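Local coordinates for USG-1 protein homolog (Pseudomonas aeruginosa, PDB 2HJS) that probably binds NAD or NADP and acts as a dimeric oxidoreductase on aldehydes, as in the aspartate-semialdehyde dehydrogenase family, at residues V250-A255 and C307-W312; K271-V276 and T294-V299; V141-L146 and A224-R229. All coordinates share one frame; numbering follows the deposited sequence.

Contact 1 of 3, residues V250-A255 and C307-W312; sequences VTLQCA and CQVNLW
Gln253 and Gln308 meet through their amides: in the conformer given, NE2 of Gln308 donates to OE1 of Gln253 at 3.2 Å, in the carbonyl plane and on a lone pair, although the two amide planes stand 83° apart. A bend at chi2 (79°) folds CD of Gln253 toward Gln308, whose own chain is extended beyond CG. The other end of each amide is also held, NE2 of Gln253 by Asp305 and OE1 of Gln308 by Asn234 of the second subunit. On the same sheet face Thr251 and Asn310 lie side by side; OG1 of Thr251 bonds Asn155 of the second subunit and OD1 of Asn310 bonds Asn234 of that subunit. ND2 of Asn310 donates to a water that in turn donates to the backbone O of Val250.

The other face is apolar. Val309 has CG1 between its backbone N and carbonyl carbon (chi1 57°), and this methyl lies 3.8 Å from CB of Leu252. Val250 and Leu311 pack CB to CB at 4.2 Å. Paired backbone bonds join Val250 with Leu311 and Leu252 with Val309, and N of Cys254 adds one to O of Cys307 at 2.7 Å. The arrangement is an antiparallel strand pair inside the mixed sheet of the dimerisation domain, with a polar face turned to the second subunit and an apolar face covered at its Val250-Leu311 end by helix 133-145.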
ATOM      1  N   VAL A 250      -5.338  -6.467   4.513  1.00 50.65           N
ATOM      2  CA  VAL A 250      -6.609  -6.528   5.222  1.00 51.04           C
ATOM      3  C   VAL A 250      -6.351  -6.675   6.721  1.00 51.32           C
ATOM      4  O   VAL A 250      -5.459  -7.414   7.116  1.00 51.55           O
ATOM      5  CB  VAL A 250      -7.444  -7.729   4.684  1.00 52.35           C
ATOM      6  CG1 VAL A 250      -8.795  -7.860   5.408  1.00 51.93           C
ATOM      7  CG2 VAL A 250      -7.669  -7.615   3.133  1.00 50.83           C
ATOM      8  N   THR A 251      -7.109  -5.949   7.549  1.00 51.13           N
ATOM      9  CA  THR A 251      -7.130  -6.150   9.009  1.00 50.41           C
ATOM     10  C   THR A 251      -8.557  -6.417   9.450  1.00 50.99           C
ATOM     11  O   THR A 251      -9.456  -5.615   9.184  1.00 51.65           O
ATOM     12  CB  THR A 251      -6.645  -4.922   9.777  1.00 50.35           C
ATOM     13  OG1 THR A 251      -5.442  -4.455   9.182  1.00 50.82           O
ATOM     14  CG2 THR A 251      -6.367  -5.256  11.258  1.00 48.22           C
ATOM     15  N   LEU A 252      -8.774  -7.550  10.099  1.00 50.17           N
ATOM     16  CA  LEU A 252     -10.066  -7.845  10.679  1.00 51.21           C
ATOM     17  C   LEU A 252      -9.992  -7.709  12.181  1.00 51.05           C
ATOM     18  O   LEU A 252      -9.096  -8.269  12.808  1.00 51.44           O
ATOM     19  CB  LEU A 252     -10.505  -9.282  10.365  1.00 51.24           C
ATOM     20  CG  LEU A 252     -10.329  -9.854   8.958  1.00 52.84           C
ATOM     21  CD1 LEU A 252     -11.033 -11.193   8.856  1.00 52.35           C
ATOM     22  CD2 LEU A 252     -10.963  -8.893   8.026  1.00 56.02           C
ATOM     23  N   GLN A 253     -10.933  -6.958  12.744  0.50 51.25           N
ATOM     24  CA  GLN A 253     -11.095  -6.867  14.182  0.50 51.04           C
ATOM     25  C   GLN A 253     -12.252  -7.772  14.559  0.50 51.29           C
ATOM     26  O   GLN A 253     -13.397  -7.538  14.161  0.50 50.95           O
ATOM     27  CB  GLN A 253     -11.393  -5.433  14.596  0.50 51.46           C
ATOM     28  CG  GLN A 253     -11.520  -5.232  16.100  0.50 52.32           C
ATOM     29  CD  GLN A 253     -10.179  -5.167  16.788  0.50 53.11           C
ATOM     30  OE1 GLN A 253      -9.287  -4.452  16.349  0.50 54.20           O
ATOM     31  NE2 GLN A 253     -10.027  -5.920  17.873  0.50 54.71           N
ATOM     32  N   CYS A 254     -11.946  -8.818  15.314  1.00 51.22           N
ATOM     33  CA  CYS A 254     -12.938  -9.811  15.654  1.00 51.11           C
ATOM     34  C   CYS A 254     -13.403  -9.732  17.088  1.00 50.77           C
ATOM     35  O   CYS A 254     -12.797  -9.054  17.901  1.00 49.79           O
ATOM     36  CB  CYS A 254     -12.407 -11.202  15.341  1.00 51.55           C
ATOM     37  SG  CYS A 254     -11.915 -11.311  13.604  1.00 53.92           S
ATOM     38  N   ALA A 255     -14.485 -10.451  17.381  1.00 50.48           N
ATOM     39  CA  ALA A 255     -15.123 -10.391  18.683  1.00 50.48           C
ATOM     40  C   ALA A 255     -14.340 -11.182  19.737  1.00 50.61           C
ATOM     41  O   ALA A 255     -14.374 -10.843  20.908  1.00 50.54           O
ATOM     42  CB  ALA A 255     -16.573 -10.899  18.581  1.00 49.84           C
ATOM     43  N   CYS A 307      -7.383 -10.362  19.178  1.00 51.41           N
ATOM     44  CA  CYS A 307      -8.675 -10.256  18.471  1.00 51.99           C
ATOM     45  C   CYS A 307      -8.536  -9.671  17.036  1.00 51.16           C
ATOM     46  O   CYS A 307      -9.532  -9.539  16.320  1.00 50.85           O
ATOM     47  CB  CYS A 307      -9.673  -9.421  19.294  1.00 53.01           C
ATOM     48  SG  CYS A 307      -9.996 -10.012  21.011  1.00 58.70           S
ATOM     49  N   GLN A 308      -7.307  -9.328  16.636  1.00 49.99           N
ATOM     50  CA  GLN A 308      -6.996  -8.838  15.290  1.00 49.88           C
ATOM     51  C   GLN A 308      -6.322  -9.894  14.432  1.00 49.10           C
ATOM     52  O   GLN A 308      -5.458 -10.619  14.912  1.00 49.12           O
ATOM     53  CB  GLN A 308      -6.023  -7.669  15.370  1.00 49.78           C
ATOM     54  CG  GLN A 308      -6.658  -6.341  15.644  1.00 52.27           C
ATOM     55  CD  GLN A 308      -5.641  -5.269  15.922  1.00 54.78           C
ATOM     56  OE1 GLN A 308      -4.446  -5.412  15.626  1.00 54.78           O
ATOM     57  NE2 GLN A 308      -6.097  -4.189  16.541  1.00 59.85           N
ATOM     58  N   VAL A 309      -6.696  -9.972  13.160  1.00 48.13           N
ATOM     59  CA  VAL A 309      -5.987 -10.853  12.239  1.00 47.87           C
ATOM     60  C   VAL A 309      -5.746 -10.065  10.971  1.00 48.06           C
ATOM     61  O   VAL A 309      -6.642  -9.366  10.499  1.00 48.64           O
ATOM     62  CB  VAL A 309      -6.728 -12.232  11.976  1.00 47.81           C
ATOM     63  CG1 VAL A 309      -8.155 -12.034  11.438  1.00 46.04           C
ATOM     64  CG2 VAL A 309      -5.927 -13.144  11.006  1.00 47.21           C
ATOM     65  N   ASN A 310      -4.527 -10.164  10.454  1.00 47.90           N
ATOM     66  CA  ASN A 310      -4.151  -9.558   9.183  1.00 47.69           C
ATOM     67  C   ASN A 310      -4.088 -10.606   8.112  1.00 48.45           C
ATOM     68  O   ASN A 310      -3.758 -11.741   8.408  1.00 47.13           O
ATOM     69  CB  ASN A 310      -2.764  -8.950   9.284  1.00 47.81           C
ATOM     70  CG  ASN A 310      -2.739  -7.736  10.160  1.00 48.14           C
ATOM     71  OD1 ASN A 310      -2.507  -7.832  11.368  1.00 50.31           O
ATOM     72  ND2 ASN A 310      -3.041  -6.582   9.574  1.00 49.27           N
ATOM     73  N   LEU A 311      -4.409 -10.212   6.876  1.00 48.67           N
ATOM     74  CA  LEU A 311      -4.261 -11.070   5.711  1.00 50.13           C
ATOM     75  C   LEU A 311      -3.617 -10.224   4.619  1.00 49.43           C
ATOM     76  O   LEU A 311      -3.870  -9.036   4.546  1.00 48.76           O
ATOM     77  CB  LEU A 311      -5.635 -11.519   5.161  1.00 50.18           C
ATOM     78  CG  LEU A 311      -6.714 -12.093   6.077  1.00 52.76           C
ATOM     79  CD1 LEU A 311      -7.989 -12.129   5.275  1.00 55.76           C
ATOM     80  CD2 LEU A 311      -6.342 -13.505   6.473  1.00 54.35           C
ATOM     81  N   TRP A 312      -2.849 -10.866   3.742  1.00 48.91           N
ATOM     82  CA  TRP A 312      -2.335 -10.233   2.532  1.00 48.29           C
ATOM     83  C   TRP A 312      -2.838 -11.065   1.370  1.00 48.09           C
ATOM     84  O   TRP A 312      -2.715 -12.274   1.381  1.00 47.92           O
ATOM     85  CB  TRP A 312      -0.812 -10.192   2.581  1.00 47.38           C
ATOM     86  CG  TRP A 312      -0.081  -9.943   1.264  1.00 47.83           C
ATOM     87  CD1 TRP A 312       0.459 -10.902   0.423  1.00 46.55           C
ATOM     88  CD2 TRP A 312       0.242  -8.667   0.673  1.00 45.58           C
ATOM     89  NE1 TRP A 312       1.082 -10.285  -0.643  1.00 45.85           N
ATOM     90  CE2 TRP A 312       0.960  -8.925  -0.517  1.00 45.50           C
ATOM     91  CE3 TRP A 312      -0.019  -7.334   1.028  1.00 47.05           C
ATOM     92  CZ2 TRP A 312       1.458  -7.898  -1.335  1.00 45.76           C
ATOM     93  CZ3 TRP A 312       0.463  -6.311   0.203  1.00 46.20           C
ATOM     94  CH2 TRP A 312       1.205  -6.610  -0.962  1.00 46.06           C
TER
HETATM   95  O   HOH W   1      -2.484  -6.832   6.418  1.00 42.76           O

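Contact 2 of 3, residues K271-V276 and T294-V299; sequences KGIEWV and TYVGRV
Thr294 donates its backbone N to O of Gly272 at 2.8 Å and opens a parallel strand pair, the two strands of a beta-alpha-beta unit that runs from 273-275 through helix 284-288 to 294-301. The O of Thr294 accepts from N of Glu274, while its OG1 turns to Glu140, Ser315 and Lys320. Tyr295 follows on the opposite sheet face. CB of Glu274 sits over one face of its ring, 4.0 Å from the centroid in a CH-pi contact offset toward the rim. With CG anti to its backbone N (chi1 -173°), Glu274 sets that atom 3.6 Å from CE1 of Tyr295; in the conformer given, its carboxylate leads away from 294-299. At the edge of the same ring, in its plane, CG2 of Val276 lies 3.9 Å from CD1.

Val296 bonds through both backbone atoms, N to O of Glu274 and O to N of Val276, and its CG2 meets CG2 of Ile273 at 3.8 Å on the face covered by helices 133-145 and 260-269. Gly297 brings CA to 3.5 Å from O of Val276. The guanidinium of Arg298 forms a salt bridge with Glu215 of the second subunit. Val299 puts CG2 at the edge of the Trp275 ring, near its plane. Beside it one water accepts from NE1 of Trp275 and from N of Val299, and donates to O of Val276 at 2.8 Å.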
ATOM      1  N   LYS A 271     -11.101 -24.197  -2.338  0.50 52.72           N
ATOM      2  CA  LYS A 271     -10.774 -24.173  -3.767  0.50 52.41           C
ATOM      3  C   LYS A 271     -10.631 -22.730  -4.256  0.50 51.62           C
ATOM      4  O   LYS A 271     -11.385 -21.859  -3.841  0.50 51.45           O
ATOM      5  CB  LYS A 271     -11.855 -24.903  -4.577  0.50 52.22           C
ATOM      6  CG  LYS A 271     -11.718 -24.762  -6.092  0.50 52.94           C
ATOM      7  CD  LYS A 271     -12.929 -25.289  -6.848  0.50 53.27           C
ATOM      8  CE  LYS A 271     -12.581 -26.537  -7.642  0.50 56.07           C
ATOM      9  NZ  LYS A 271     -11.509 -26.288  -8.657  0.50 55.81           N
ATOM     10  N   GLY A 272      -9.648 -22.484  -5.115  1.00 51.40           N
ATOM     11  CA  GLY A 272      -9.473 -21.178  -5.725  1.00 50.43           C
ATOM     12  C   GLY A 272      -8.646 -20.233  -4.875  1.00 51.29           C
ATOM     13  O   GLY A 272      -8.299 -19.142  -5.339  1.00 51.15           O
ATOM     14  N   ILE A 273      -8.366 -20.628  -3.623  1.00 50.79           N
ATOM     15  CA  ILE A 273      -7.496 -19.861  -2.734  1.00 51.50           C
ATOM     16  C   ILE A 273      -6.229 -20.675  -2.513  1.00 51.62           C
ATOM     17  O   ILE A 273      -6.296 -21.880  -2.250  1.00 50.99           O
ATOM     18  CB  ILE A 273      -8.161 -19.556  -1.369  1.00 51.23           C
ATOM     19  CG1 ILE A 273      -9.283 -18.528  -1.517  1.00 52.03           C
ATOM     20  CG2 ILE A 273      -7.146 -19.006  -0.390  1.00 50.77           C
ATOM     21  CD1 ILE A 273     -10.154 -18.370  -0.248  1.00 52.48           C
ATOM     22  N   GLU A 274      -5.076 -20.028  -2.640  0.50 51.65           N
ATOM     23  CA  GLU A 274      -3.815 -20.672  -2.293  0.50 51.85           C
ATOM     24  C   GLU A 274      -3.221 -20.007  -1.051  0.50 51.53           C
ATOM     25  O   GLU A 274      -2.878 -18.820  -1.067  0.50 51.68           O
ATOM     26  CB  GLU A 274      -2.843 -20.652  -3.478  0.50 52.02           C
ATOM     27  CG  GLU A 274      -1.555 -21.461  -3.262  0.50 53.56           C
ATOM     28  CD  GLU A 274      -1.791 -22.929  -2.886  0.50 55.17           C
ATOM     29  OE1 GLU A 274      -1.189 -23.381  -1.890  0.50 57.39           O
ATOM     30  OE2 GLU A 274      -2.560 -23.632  -3.579  0.50 55.04           O
ATOM     31  N   TRP A 275      -3.142 -20.765   0.036  1.00 51.38           N
ATOM     32  CA  TRP A 275      -2.613 -20.244   1.281  1.00 50.68           C
ATOM     33  C   TRP A 275      -1.095 -20.366   1.276  1.00 50.37           C
ATOM     34  O   TRP A 275      -0.569 -21.412   0.959  1.00 49.47           O
ATOM     35  CB  TRP A 275      -3.181 -20.962   2.512  1.00 50.50           C
ATOM     36  CG  TRP A 275      -2.445 -20.523   3.790  1.00 50.11           C
ATOM     37  CD1 TRP A 275      -2.473 -19.271   4.368  1.00 49.74           C
ATOM     38  CD2 TRP A 275      -1.542 -21.309   4.582  1.00 49.97           C
ATOM     39  NE1 TRP A 275      -1.668 -19.252   5.487  1.00 51.00           N
ATOM     40  CE2 TRP A 275      -1.079 -20.480   5.638  1.00 49.47           C
ATOM     41  CE3 TRP A 275      -1.090 -22.638   4.515  1.00 48.59           C
ATOM     42  CZ2 TRP A 275      -0.188 -20.932   6.612  1.00 49.66           C
ATOM     43  CZ3 TRP A 275      -0.196 -23.086   5.484  1.00 50.35           C
ATOM     44  CH2 TRP A 275       0.238 -22.233   6.528  1.00 48.87           C
ATOM     45  N   VAL A 276      -0.409 -19.284   1.624  1.00 49.95           N
ATOM     46  CA  VAL A 276       1.050 -19.287   1.718  1.00 50.05           C
ATOM     47  C   VAL A 276       1.433 -18.979   3.164  1.00 50.62           C
ATOM     48  O   VAL A 276       0.956 -18.005   3.757  1.00 50.59           O
ATOM     49  CB  VAL A 276       1.704 -18.255   0.739  1.00 50.35           C
ATOM     50  CG1 VAL A 276       3.249 -18.317   0.820  1.00 48.63           C
ATOM     51  CG2 VAL A 276       1.216 -18.480  -0.689  1.00 47.76           C
ATOM     52  N   THR A 294      -6.402 -17.166  -6.065  1.00 48.94           N
ATOM     53  CA  THR A 294      -6.191 -15.964  -5.285  1.00 48.77           C
ATOM     54  C   THR A 294      -5.275 -16.405  -4.127  1.00 48.83           C
ATOM     55  O   THR A 294      -5.608 -17.317  -3.372  1.00 49.02           O
ATOM     56  CB  THR A 294      -7.532 -15.459  -4.781  1.00 48.73           C
ATOM     57  OG1 THR A 294      -8.264 -14.928  -5.888  1.00 50.34           O
ATOM     58  CG2 THR A 294      -7.382 -14.395  -3.715  1.00 48.08           C
ATOM     59  N   TYR A 295      -4.118 -15.772  -4.016  1.00 48.51           N
ATOM     60  CA  TYR A 295      -3.105 -16.158  -3.026  1.00 49.02           C
ATOM     61  C   TYR A 295      -3.270 -15.353  -1.740  1.00 49.28           C
ATOM     62  O   TYR A 295      -3.494 -14.157  -1.798  1.00 49.00           O
ATOM     63  CB  TYR A 295      -1.724 -15.890  -3.584  1.00 49.33           C
ATOM     64  CG  TYR A 295      -1.245 -16.902  -4.578  1.00 49.84           C
ATOM     65  CD1 TYR A 295      -0.337 -17.881  -4.195  1.00 51.82           C
ATOM     66  CD2 TYR A 295      -1.697 -16.894  -5.909  1.00 50.02           C
ATOM     67  CE1 TYR A 295       0.135 -18.825  -5.102  1.00 51.35           C
ATOM     68  CE2 TYR A 295      -1.238 -17.850  -6.828  1.00 51.27           C
ATOM     69  CZ  TYR A 295      -0.325 -18.809  -6.404  1.00 51.99           C
ATOM     70  OH  TYR A 295       0.159 -19.756  -7.273  1.00 53.79           O
ATOM     71  N   VAL A 296      -3.166 -16.014  -0.587  1.00 48.98           N
ATOM     72  CA  VAL A 296      -3.355 -15.344   0.689  1.00 48.62           C
ATOM     73  C   VAL A 296      -2.186 -15.710   1.597  1.00 49.15           C
ATOM     74  O   VAL A 296      -1.913 -16.889   1.778  1.00 48.33           O
ATOM     75  CB  VAL A 296      -4.681 -15.763   1.392  1.00 49.03           C
ATOM     76  CG1 VAL A 296      -4.893 -14.941   2.705  1.00 47.36           C
ATOM     77  CG2 VAL A 296      -5.847 -15.561   0.470  1.00 48.11           C
ATOM     78  N   GLY A 297      -1.520 -14.699   2.164  1.00 48.74           N
ATOM     79  CA  GLY A 297      -0.449 -14.909   3.123  1.00 48.53           C
ATOM     80  C   GLY A 297      -0.424 -13.932   4.289  1.00 49.13           C
ATOM     81  O   GLY A 297      -1.348 -13.122   4.464  1.00 49.06           O
ATOM     82  N   ARG A 298       0.642 -14.035   5.090  1.00 48.40           N
ATOM     83  CA  ARG A 298       0.936 -13.171   6.230  1.00 47.79           C
ATOM     84  C   ARG A 298      -0.177 -13.204   7.263  1.00 47.50           C
ATOM     85  O   ARG A 298      -0.471 -12.191   7.889  1.00 47.62           O
ATOM     86  CB  ARG A 298       1.266 -11.719   5.802  1.00 47.78           C
ATOM     87  CG  ARG A 298       2.492 -11.560   4.904  1.00 46.69           C
ATOM     88  CD  ARG A 298       3.187 -10.242   5.173  1.00 47.69           C
ATOM     89  NE  ARG A 298       3.614 -10.147   6.571  1.00 45.15           N
ATOM     90  CZ  ARG A 298       3.880  -9.030   7.229  1.00 46.74           C
ATOM     91  NH1 ARG A 298       3.810  -7.854   6.612  1.00 46.03           N
ATOM     92  NH2 ARG A 298       4.252  -9.098   8.517  1.00 45.07           N
ATOM     93  N   VAL A 299      -0.809 -14.367   7.415  1.00 47.31           N
ATOM     94  CA  VAL A 299      -1.868 -14.534   8.409  1.00 46.33           C
ATOM     95  C   VAL A 299      -1.223 -14.452   9.779  1.00 46.26           C
ATOM     96  O   VAL A 299      -0.372 -15.259  10.103  1.00 46.56           O
ATOM     97  CB  VAL A 299      -2.621 -15.879   8.241  1.00 46.53           C
ATOM     98  CG1 VAL A 299      -3.612 -16.115   9.432  1.00 44.67           C
ATOM     99  CG2 VAL A 299      -3.349 -15.923   6.907  1.00 44.59           C
TER
HETATM  100  O   HOH W   2      -0.031 -17.040   6.184  1.00 38.96           O
HETATM  101  O   HOH W   3       2.898 -15.650   4.936  1.00 54.81           O

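Contact 3 of 3, residues V141-L146 and A224-R229; sequences VLAPLL and ALLGER
Arg229 brings the one flat group of the contact, its guanidinium, to Ala143 and Leu146 at the end of helix 133-145. Both approach it obliquely: as modelled, NH2 of Arg229 is 3.5 Å from O of Ala143 and 4.1 Å from CB of Leu146. These positions are approximate, because CG of the arginine lies too close to O of Leu226 in the model and its side chain is less surely placed. In the closing turn of the helix N of Leu146 is shared between O of Leu142 and O of Ala143, just after the kink at Pro144, whose nitrogen has no hydrogen to give.

Beyond the guanidinium, the contact is aliphatic. Leu226, near the end of helix 213-225, points toward helix 133-145 and spreads its two methyls over different partners. CD1 meets CD2 of Leu142 at 3.9 Å, and CD2 meets CD1 of Leu146 at 4.1 Å; both leucines cross Leu226 at about a right angle. CD2 also lies 4.5 Å from CB of Ala143. Val114 of helix 112-115 also touches both Ala143 and Leu226. Leu146 in addition sets CD2 4.0 Å from the backbone O of Arg229. Gly227, with positive phi, is the first residue to leave helical angles, and Arg229 lies beside Leu146.

The two helix ends are thus joined by dispersion among largely buried side chains, while the arginine, at the exposed margin and less surely placed, would add at most a weak electrostatic attraction to the carbonyl.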
ATOM      1  N   VAL A 141     -12.095 -14.357  -0.170  1.00 48.81           N
ATOM      2  CA  VAL A 141     -11.247 -14.771   0.934  1.00 48.86           C
ATOM      3  C   VAL A 141     -12.003 -14.685   2.263  1.00 49.69           C
ATOM      4  O   VAL A 141     -11.888 -15.571   3.096  1.00 50.18           O
ATOM      5  CB  VAL A 141      -9.953 -13.916   0.979  1.00 48.91           C
ATOM      6  CG1 VAL A 141      -9.163 -14.162   2.290  1.00 47.38           C
ATOM      7  CG2 VAL A 141      -9.102 -14.211  -0.262  1.00 47.71           C
ATOM      8  N   LEU A 142     -12.786 -13.631   2.444  1.00 49.75           N
ATOM      9  CA  LEU A 142     -13.542 -13.434   3.687  1.00 51.34           C
ATOM     10  C   LEU A 142     -14.712 -14.390   3.894  1.00 51.63           C
ATOM     11  O   LEU A 142     -14.961 -14.819   5.023  1.00 51.95           O
ATOM     12  CB  LEU A 142     -14.096 -12.025   3.735  1.00 51.20           C
ATOM     13  CG  LEU A 142     -13.309 -10.993   4.520  1.00 56.11           C
ATOM     14  CD1 LEU A 142     -11.802 -11.158   4.399  1.00 57.77           C
ATOM     15  CD2 LEU A 142     -13.764  -9.628   4.030  1.00 59.34           C
ATOM     16  N   ALA A 143     -15.445 -14.693   2.821  1.00 51.54           N
ATOM     17  CA  ALA A 143     -16.634 -15.544   2.942  1.00 52.51           C
ATOM     18  C   ALA A 143     -16.384 -16.824   3.774  1.00 53.20           C
ATOM     19  O   ALA A 143     -17.089 -17.056   4.760  1.00 53.62           O
ATOM     20  CB  ALA A 143     -17.236 -15.878   1.572  1.00 51.05           C
ATOM     21  N   PRO A 144     -15.397 -17.656   3.386  1.00 53.70           N
ATOM     22  CA  PRO A 144     -15.196 -18.890   4.189  1.00 53.82           C
ATOM     23  C   PRO A 144     -14.716 -18.634   5.629  1.00 53.69           C
ATOM     24  O   PRO A 144     -14.968 -19.433   6.506  1.00 53.63           O
ATOM     25  CB  PRO A 144     -14.154 -19.685   3.393  1.00 53.44           C
ATOM     26  CG  PRO A 144     -13.585 -18.750   2.395  1.00 53.96           C
ATOM     27  CD  PRO A 144     -14.476 -17.568   2.235  1.00 53.87           C
ATOM     28  N   LEU A 145     -14.051 -17.515   5.865  1.00 54.03           N
ATOM     29  CA  LEU A 145     -13.603 -17.156   7.202  1.00 54.29           C
ATOM     30  C   LEU A 145     -14.745 -16.734   8.122  1.00 55.02           C
ATOM     31  O   LEU A 145     -14.667 -16.921   9.339  1.00 54.72           O
ATOM     32  CB  LEU A 145     -12.573 -16.032   7.122  1.00 54.31           C
ATOM     33  CG  LEU A 145     -11.266 -16.356   6.412  1.00 53.46           C
ATOM     34  CD1 LEU A 145     -10.324 -15.123   6.471  1.00 55.23           C
ATOM     35  CD2 LEU A 145     -10.633 -17.544   7.076  1.00 53.31           C
ATOM     36  N   LEU A 146     -15.815 -16.190   7.548  1.00 56.04           N
ATOM     37  CA  LEU A 146     -16.879 -15.600   8.349  1.00 57.25           C
ATOM     38  C   LEU A 146     -17.782 -16.634   8.995  1.00 58.45           C
ATOM     39  O   LEU A 146     -18.586 -16.294   9.859  1.00 59.17           O
ATOM     40  CB  LEU A 146     -17.687 -14.577   7.558  1.00 56.91           C
ATOM     41  CG  LEU A 146     -16.845 -13.388   7.082  1.00 58.58           C
ATOM     42  CD1 LEU A 146     -17.696 -12.511   6.194  1.00 61.14           C
ATOM     43  CD2 LEU A 146     -16.194 -12.568   8.214  1.00 58.37           C
ATOM     44  N   ALA A 224     -23.319  -5.466  -0.281  1.00 55.88           N
ATOM     45  CA  ALA A 224     -24.346  -6.274  -0.963  1.00 56.49           C
ATOM     46  C   ALA A 224     -24.011  -7.753  -0.879  1.00 57.31           C
ATOM     47  O   ALA A 224     -24.889  -8.552  -0.646  1.00 58.41           O
ATOM     48  CB  ALA A 224     -24.569  -5.849  -2.399  1.00 55.20           C
ATOM     49  N   LEU A 225     -22.738  -8.099  -1.023  1.00 58.44           N
ATOM     50  CA  LEU A 225     -22.297  -9.499  -1.067  1.00 59.40           C
ATOM     51  C   LEU A 225     -22.195 -10.174   0.297  1.00 60.95           C
ATOM     52  O   LEU A 225     -22.590 -11.328   0.439  1.00 60.70           O
ATOM     53  CB  LEU A 225     -20.933  -9.608  -1.768  1.00 58.39           C
ATOM     54  CG  LEU A 225     -20.880  -9.371  -3.282  1.00 58.02           C
ATOM     55  CD1 LEU A 225     -19.486  -8.907  -3.718  1.00 55.72           C
ATOM     56  CD2 LEU A 225     -21.308 -10.620  -4.045  1.00 54.49           C
ATOM     57  N   LEU A 226     -21.617  -9.480   1.279  1.00 62.43           N
ATOM     58  CA  LEU A 226     -21.373 -10.070   2.588  1.00 64.82           C
ATOM     59  C   LEU A 226     -22.453  -9.648   3.551  1.00 67.29           C
ATOM     60  O   LEU A 226     -22.777 -10.379   4.480  1.00 68.39           O
ATOM     61  CB  LEU A 226     -19.999  -9.679   3.152  1.00 64.00           C
ATOM     62  CG  LEU A 226     -18.769 -10.204   2.402  1.00 62.93           C
ATOM     63  CD1 LEU A 226     -17.517  -9.726   3.078  1.00 61.48           C
ATOM     64  CD2 LEU A 226     -18.765 -11.719   2.288  1.00 61.21           C
ATOM     65  N   GLY A 227     -23.011  -8.466   3.328  1.00 69.32           N
ATOM     66  CA  GLY A 227     -24.153  -8.015   4.082  1.00 71.35           C
ATOM     67  C   GLY A 227     -23.808  -7.743   5.524  1.00 73.02           C
ATOM     68  O   GLY A 227     -22.883  -6.985   5.835  1.00 72.44           O
ATOM     69  N   GLU A 228     -24.549  -8.425   6.392  1.00 74.54           N
ATOM     70  CA  GLU A 228     -24.543  -8.152   7.817  1.00 76.17           C
ATOM     71  C   GLU A 228     -23.437  -8.884   8.560  1.00 76.27           C
ATOM     72  O   GLU A 228     -23.081  -8.484   9.675  1.00 77.01           O
ATOM     73  CB  GLU A 228     -25.916  -8.488   8.414  1.00 76.85           C
ATOM     74  CG  GLU A 228     -26.318  -7.567   9.551  1.00 79.92           C
ATOM     75  CD  GLU A 228     -26.245  -6.104   9.155  1.00 83.74           C
ATOM     76  OE1 GLU A 228     -25.254  -5.437   9.545  1.00 85.00           O
ATOM     77  OE2 GLU A 228     -27.166  -5.636   8.441  1.00 84.70           O
ATOM     78  N   ARG A 229     -22.875  -9.923   7.940  1.00 76.18           N
ATOM     79  CA  ARG A 229     -21.811 -10.719   8.574  1.00 75.98           C
ATOM     80  C   ARG A 229     -20.481  -9.999   8.784  1.00 75.16           C
ATOM     81  O   ARG A 229     -19.534 -10.584   9.317  1.00 76.13           O
ATOM     82  CB  ARG A 229     -21.613 -12.074   7.882  1.00 76.40           C
ATOM     83  CG  ARG A 229     -21.937 -12.078   6.420  1.00 78.16           C
ATOM     84  CD  ARG A 229     -22.659 -13.353   6.001  1.00 81.53           C
ATOM     85  NE  ARG A 229     -21.767 -14.508   5.985  1.00 83.43           N
ATOM     86  CZ  ARG A 229     -21.318 -15.099   4.879  1.00 85.14           C
ATOM     87  NH1 ARG A 229     -21.697 -14.662   3.674  1.00 84.77           N
ATOM     88  NH2 ARG A 229     -20.497 -16.143   4.985  1.00 85.65           N
TER

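How the contacts relate
From the N terminus, 141-146 comes first, at the end of helix 133-145, and contact 3 closes a long loop when the chain returns at 224-229. Only then does contact 1 open, at 250-255; its loop closes at 307-312 and holds contact 2, 271-276 with 294-299, nested inside. Contact 3 stands in series with both, and none cross. Contacts 1 and 2 share one sheet, where strands 294-301 and 308-315 are neighbours and N of Trp312 probably bonds O of Gly297. Contact 3 joins that sheet through its helix: Val141 packs on Val296, Thr294 and Ile273, and Leu311 meets Val141, Leu142 and Leu145.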